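Local structure of dimethyl-sulfide monooxygenase (Hyphomicrobium sulfonivorans, 6AK1) at residues M72-D78 and E306-L311. The protein is the FMN-dependent large subunit of a monooxygenase that uses NADH and oxygen to oxidise dimethyl sulfide to methanethiol and formaldehyde. Sequence-based numbering, arbitrary orientation.
Sequences MALRDAD and EGMLAL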
ATOM      1  N   MET A  72      -7.722  -7.145  23.870  1.00 23.84           N
ATOM      2  CA  MET A  72      -7.559  -8.341  23.050  1.00 26.23           C
ATOM      3  C   MET A  72      -6.565  -8.111  21.915  1.00 26.66           C
ATOM      4  O   MET A  72      -5.831  -9.033  21.542  1.00 25.05           O
ATOM      5  CB  MET A  72      -8.910  -8.796  22.509  1.00 24.27           C
ATOM      6  CG  MET A  72      -9.886  -9.239  23.624  1.00 28.61           C
ATOM      7  SD  MET A  72      -9.179 -10.475  24.748  1.00 34.73           S
ATOM      8  CE  MET A  72      -9.105  -9.553  26.255  1.00 23.55           C
ATOM      9  N   ALA A  73      -6.510  -6.888  21.371  1.00 25.31           N
ATOM     10  CA  ALA A  73      -5.519  -6.571  20.344  1.00 24.00           C
ATOM     11  C   ALA A  73      -4.097  -6.613  20.904  1.00 23.55           C
ATOM     12  O   ALA A  73      -3.177  -7.096  20.236  1.00 20.73           O
ATOM     13  CB  ALA A  73      -5.812  -5.200  19.735  1.00 21.40           C
ATOM     14  N   LEU A  74      -3.896  -6.117  22.128  1.00 20.37           N
ATOM     15  CA  LEU A  74      -2.575  -6.198  22.753  1.00 22.45           C
ATOM     16  C   LEU A  74      -2.161  -7.646  23.014  1.00 24.96           C
ATOM     17  O   LEU A  74      -0.985  -8.004  22.856  1.00 22.49           O
ATOM     18  CB  LEU A  74      -2.564  -5.403  24.062  1.00 17.76           C
ATOM     19  CG  LEU A  74      -2.580  -3.881  23.918  1.00 22.90           C
ATOM     20  CD1 LEU A  74      -3.020  -3.204  25.236  1.00 19.24           C
ATOM     21  CD2 LEU A  74      -1.205  -3.357  23.472  1.00 19.10           C
ATOM     22  N   ARG A  75      -3.112  -8.493  23.426  1.00 23.20           N
ATOM     23  CA  ARG A  75      -2.760  -9.859  23.814  1.00 24.01           C
ATOM     24  C   ARG A  75      -2.286 -10.677  22.620  1.00 21.08           C
ATOM     25  O   ARG A  75      -1.393 -11.518  22.758  1.00 22.06           O
ATOM     26  CB  ARG A  75      -3.946 -10.543  24.502  1.00 21.85           C
ATOM     27  CG  ARG A  75      -4.215 -10.002  25.903  1.00 26.44           C
ATOM     28  CD  ARG A  75      -5.472 -10.644  26.553  1.00 28.67           C
ATOM     29  NE  ARG A  75      -5.337 -12.092  26.747  1.00 23.04           N
ATOM     30  CZ  ARG A  75      -4.704 -12.642  27.780  1.00 27.39           C
ATOM     31  NH1 ARG A  75      -4.138 -11.869  28.699  1.00 24.44           N
ATOM     32  NH2 ARG A  75      -4.619 -13.965  27.886  1.00 31.17           N
ATOM     33  N   ASP A  76      -2.865 -10.453  21.445  1.00 20.46           N
ATOM     34  CA  ASP A  76      -2.446 -11.139  20.232  1.00 20.17           C
ATOM     35  C   ASP A  76      -1.627 -10.238  19.297  1.00 19.99           C
ATOM     36  O   ASP A  76      -1.357 -10.620  18.153  1.00 20.24           O
ATOM     37  CB  ASP A  76      -3.681 -11.699  19.515  1.00 24.90           C
ATOM     38  CG  ASP A  76      -3.329 -12.603  18.350  1.00 25.27           C
ATOM     39  OD1 ASP A  76      -2.466 -13.483  18.519  1.00 25.16           O
ATOM     40  OD2 ASP A  76      -3.896 -12.408  17.261  1.00 26.33           O
ATOM     41  N   ALA A  77      -1.220  -9.055  19.765  1.00 21.98           N
ATOM     42  CA  ALA A  77      -0.372  -8.142  18.995  1.00 20.37           C
ATOM     43  C   ALA A  77      -0.977  -7.814  17.635  1.00 21.43           C
ATOM     44  O   ALA A  77      -0.272  -7.746  16.619  1.00 23.18           O
ATOM     45  CB  ALA A  77       1.047  -8.704  18.830  1.00 22.46           C
ATOM     46  N   ASP A  78      -2.292  -7.572  17.619  1.00 19.56           N
ATOM     47  CA  ASP A  78      -3.045  -7.283  16.394  1.00 21.68           C
ATOM     48  C   ASP A  78      -2.860  -5.813  16.016  1.00 22.84           C
ATOM     49  O   ASP A  78      -3.623  -4.932  16.429  1.00 21.63           O
ATOM     50  CB  ASP A  78      -4.515  -7.643  16.578  1.00 22.68           C
ATOM     51  CG  ASP A  78      -4.693  -9.088  17.007  1.00 25.86           C
ATOM     52  OD1 ASP A  78      -4.386  -9.993  16.197  1.00 22.13           O
ATOM     53  OD2 ASP A  78      -5.090  -9.316  18.171  1.00 28.71           O
ATOM     54  N   GLU A 306     -10.049 -14.481  19.348  1.00 25.58           N
ATOM     55  CA  GLU A 306     -10.263 -13.167  19.936  1.00 28.31           C
ATOM     56  C   GLU A 306      -9.338 -12.107  19.345  1.00 28.72           C
ATOM     57  O   GLU A 306      -9.683 -10.923  19.377  1.00 26.81           O
ATOM     58  CB  GLU A 306     -10.124 -13.245  21.457  1.00 27.95           C
ATOM     59  CG  GLU A 306     -11.324 -13.958  22.091  1.00 33.61           C
ATOM     60  CD  GLU A 306     -11.713 -13.393  23.447  1.00 34.04           C
ATOM     61  OE1 GLU A 306     -11.237 -13.920  24.472  1.00 38.93           O
ATOM     62  OE2 GLU A 306     -12.487 -12.416  23.491  1.00 31.08           O
ATOM     63  N   GLY A 307      -8.190 -12.502  18.786  1.00 28.27           N
ATOM     64  CA  GLY A 307      -7.380 -11.554  18.038  1.00 22.20           C
ATOM     65  C   GLY A 307      -8.010 -11.149  16.713  1.00 25.89           C
ATOM     66  O   GLY A 307      -7.919  -9.986  16.301  1.00 24.99           O
ATOM     67  N   MET A 308      -8.646 -12.097  16.018  1.00 20.91           N
ATOM     68  CA  MET A 308      -9.313 -11.743  14.768  1.00 22.98           C
ATOM     69  C   MET A 308     -10.587 -10.939  15.020  1.00 23.05           C
ATOM     70  O   MET A 308     -10.996 -10.138  14.171  1.00 21.53           O
ATOM     71  CB  MET A 308      -9.619 -13.004  13.957  1.00 23.78           C
ATOM     72  CG  MET A 308     -10.140 -12.733  12.550  1.00 25.63           C
ATOM     73  SD  MET A 308      -9.139 -11.559  11.573  1.00 26.25           S
ATOM     74  CE  MET A 308      -7.562 -12.414  11.492  1.00 26.50           C
ATOM     75  N   LEU A 309     -11.223 -11.128  16.181  1.00 24.43           N
ATOM     76  CA  LEU A 309     -12.383 -10.311  16.525  1.00 22.48           C
ATOM     77  C   LEU A 309     -11.987  -8.870  16.811  1.00 24.82           C
ATOM     78  O   LEU A 309     -12.750  -7.940  16.513  1.00 22.59           O
ATOM     79  CB  LEU A 309     -13.114 -10.917  17.724  1.00 23.13           C
ATOM     80  CG  LEU A 309     -13.757 -12.265  17.392  1.00 26.34           C
ATOM     81  CD1 LEU A 309     -14.405 -12.888  18.628  1.00 30.68           C
ATOM     82  CD2 LEU A 309     -14.767 -12.100  16.279  1.00 23.64           C
ATOM     83  N   ALA A 310     -10.805  -8.659  17.400  1.00 20.88           N
ATOM     84  CA  ALA A 310     -10.318  -7.297  17.560  1.00 20.07           C
ATOM     85  C   ALA A 310     -10.119  -6.638  16.206  1.00 19.57           C
ATOM     86  O   ALA A 310     -10.499  -5.478  16.013  1.00 22.81           O
ATOM     87  CB  ALA A 310      -9.015  -7.283  18.366  1.00 23.92           C
ATOM     88  N   LEU A 311      -9.532  -7.364  15.251  1.00 21.47           N
ATOM     89  CA  LEU A 311      -9.287  -6.786  13.932  1.00 23.15           C
ATOM     90  C   LEU A 311     -10.595  -6.520  13.209  1.00 23.33           C
ATOM     91  O   LEU A 311     -10.791  -5.436  12.645  1.00 23.75           O
ATOM     92  CB  LEU A 311      -8.389  -7.709  13.097  1.00 21.16           C
ATOM     93  CG  LEU A 311      -6.902  -7.836  13.467  1.00 24.18           C
ATOM     94  CD1 LEU A 311      -6.244  -8.952  12.671  1.00 24.78           C
ATOM     95  CD2 LEU A 311      -6.153  -6.500  13.264  1.00 19.42           C
TER
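A Schellman motif closing helix 71-75 brings Asp-76 and Asp-78 against Gly-307 of helix 305-316, joining two connections of the luciferase-like TIM barrel, one following strand 53-57 and the other strand 276-284. Ala-77, with positive phi, is the C-prime residue, and Asp-78 N bonds back to Ala-73 O at 2.8 Å. With CG beside its backbone N (chi1 -55°), the Asp-78 carboxylate lies over the glycine backbone, OD2 standing 3.2 Å from Gly-307 CA. Asp-76 reaches the same methylene by a different rotation, CG anti to N (chi1 -172°), and puts OD2 3.7 Å from Gly-307 CA; its OD1 accepts a hydrogen bond from Trp-23 NE1. The absence of a beta carbon at Gly-307 leaves room for both OD2 atoms to lie near its CA. The branched end of Leu-311 comes near the turn, CD2 lying 3.9 Å from Asp-78 CB. An alanine in place of Asp-78 would keep that beta-carbon contact but would probably open a gap over Gly-307 where the carboxylate had lain. One turn on from Gly-307, Ala-310 CB lies 3.9 Å from Ala-73 N and meets the methyl of Ala-73. At the more open margin, Glu-306, whose OE2 forms a salt bridge with Arg-67 and a hydrogen bond with Tyr-66 OH, crosses the bent chain of Met-72, with SD 4.0 Å from Glu-306 OE1.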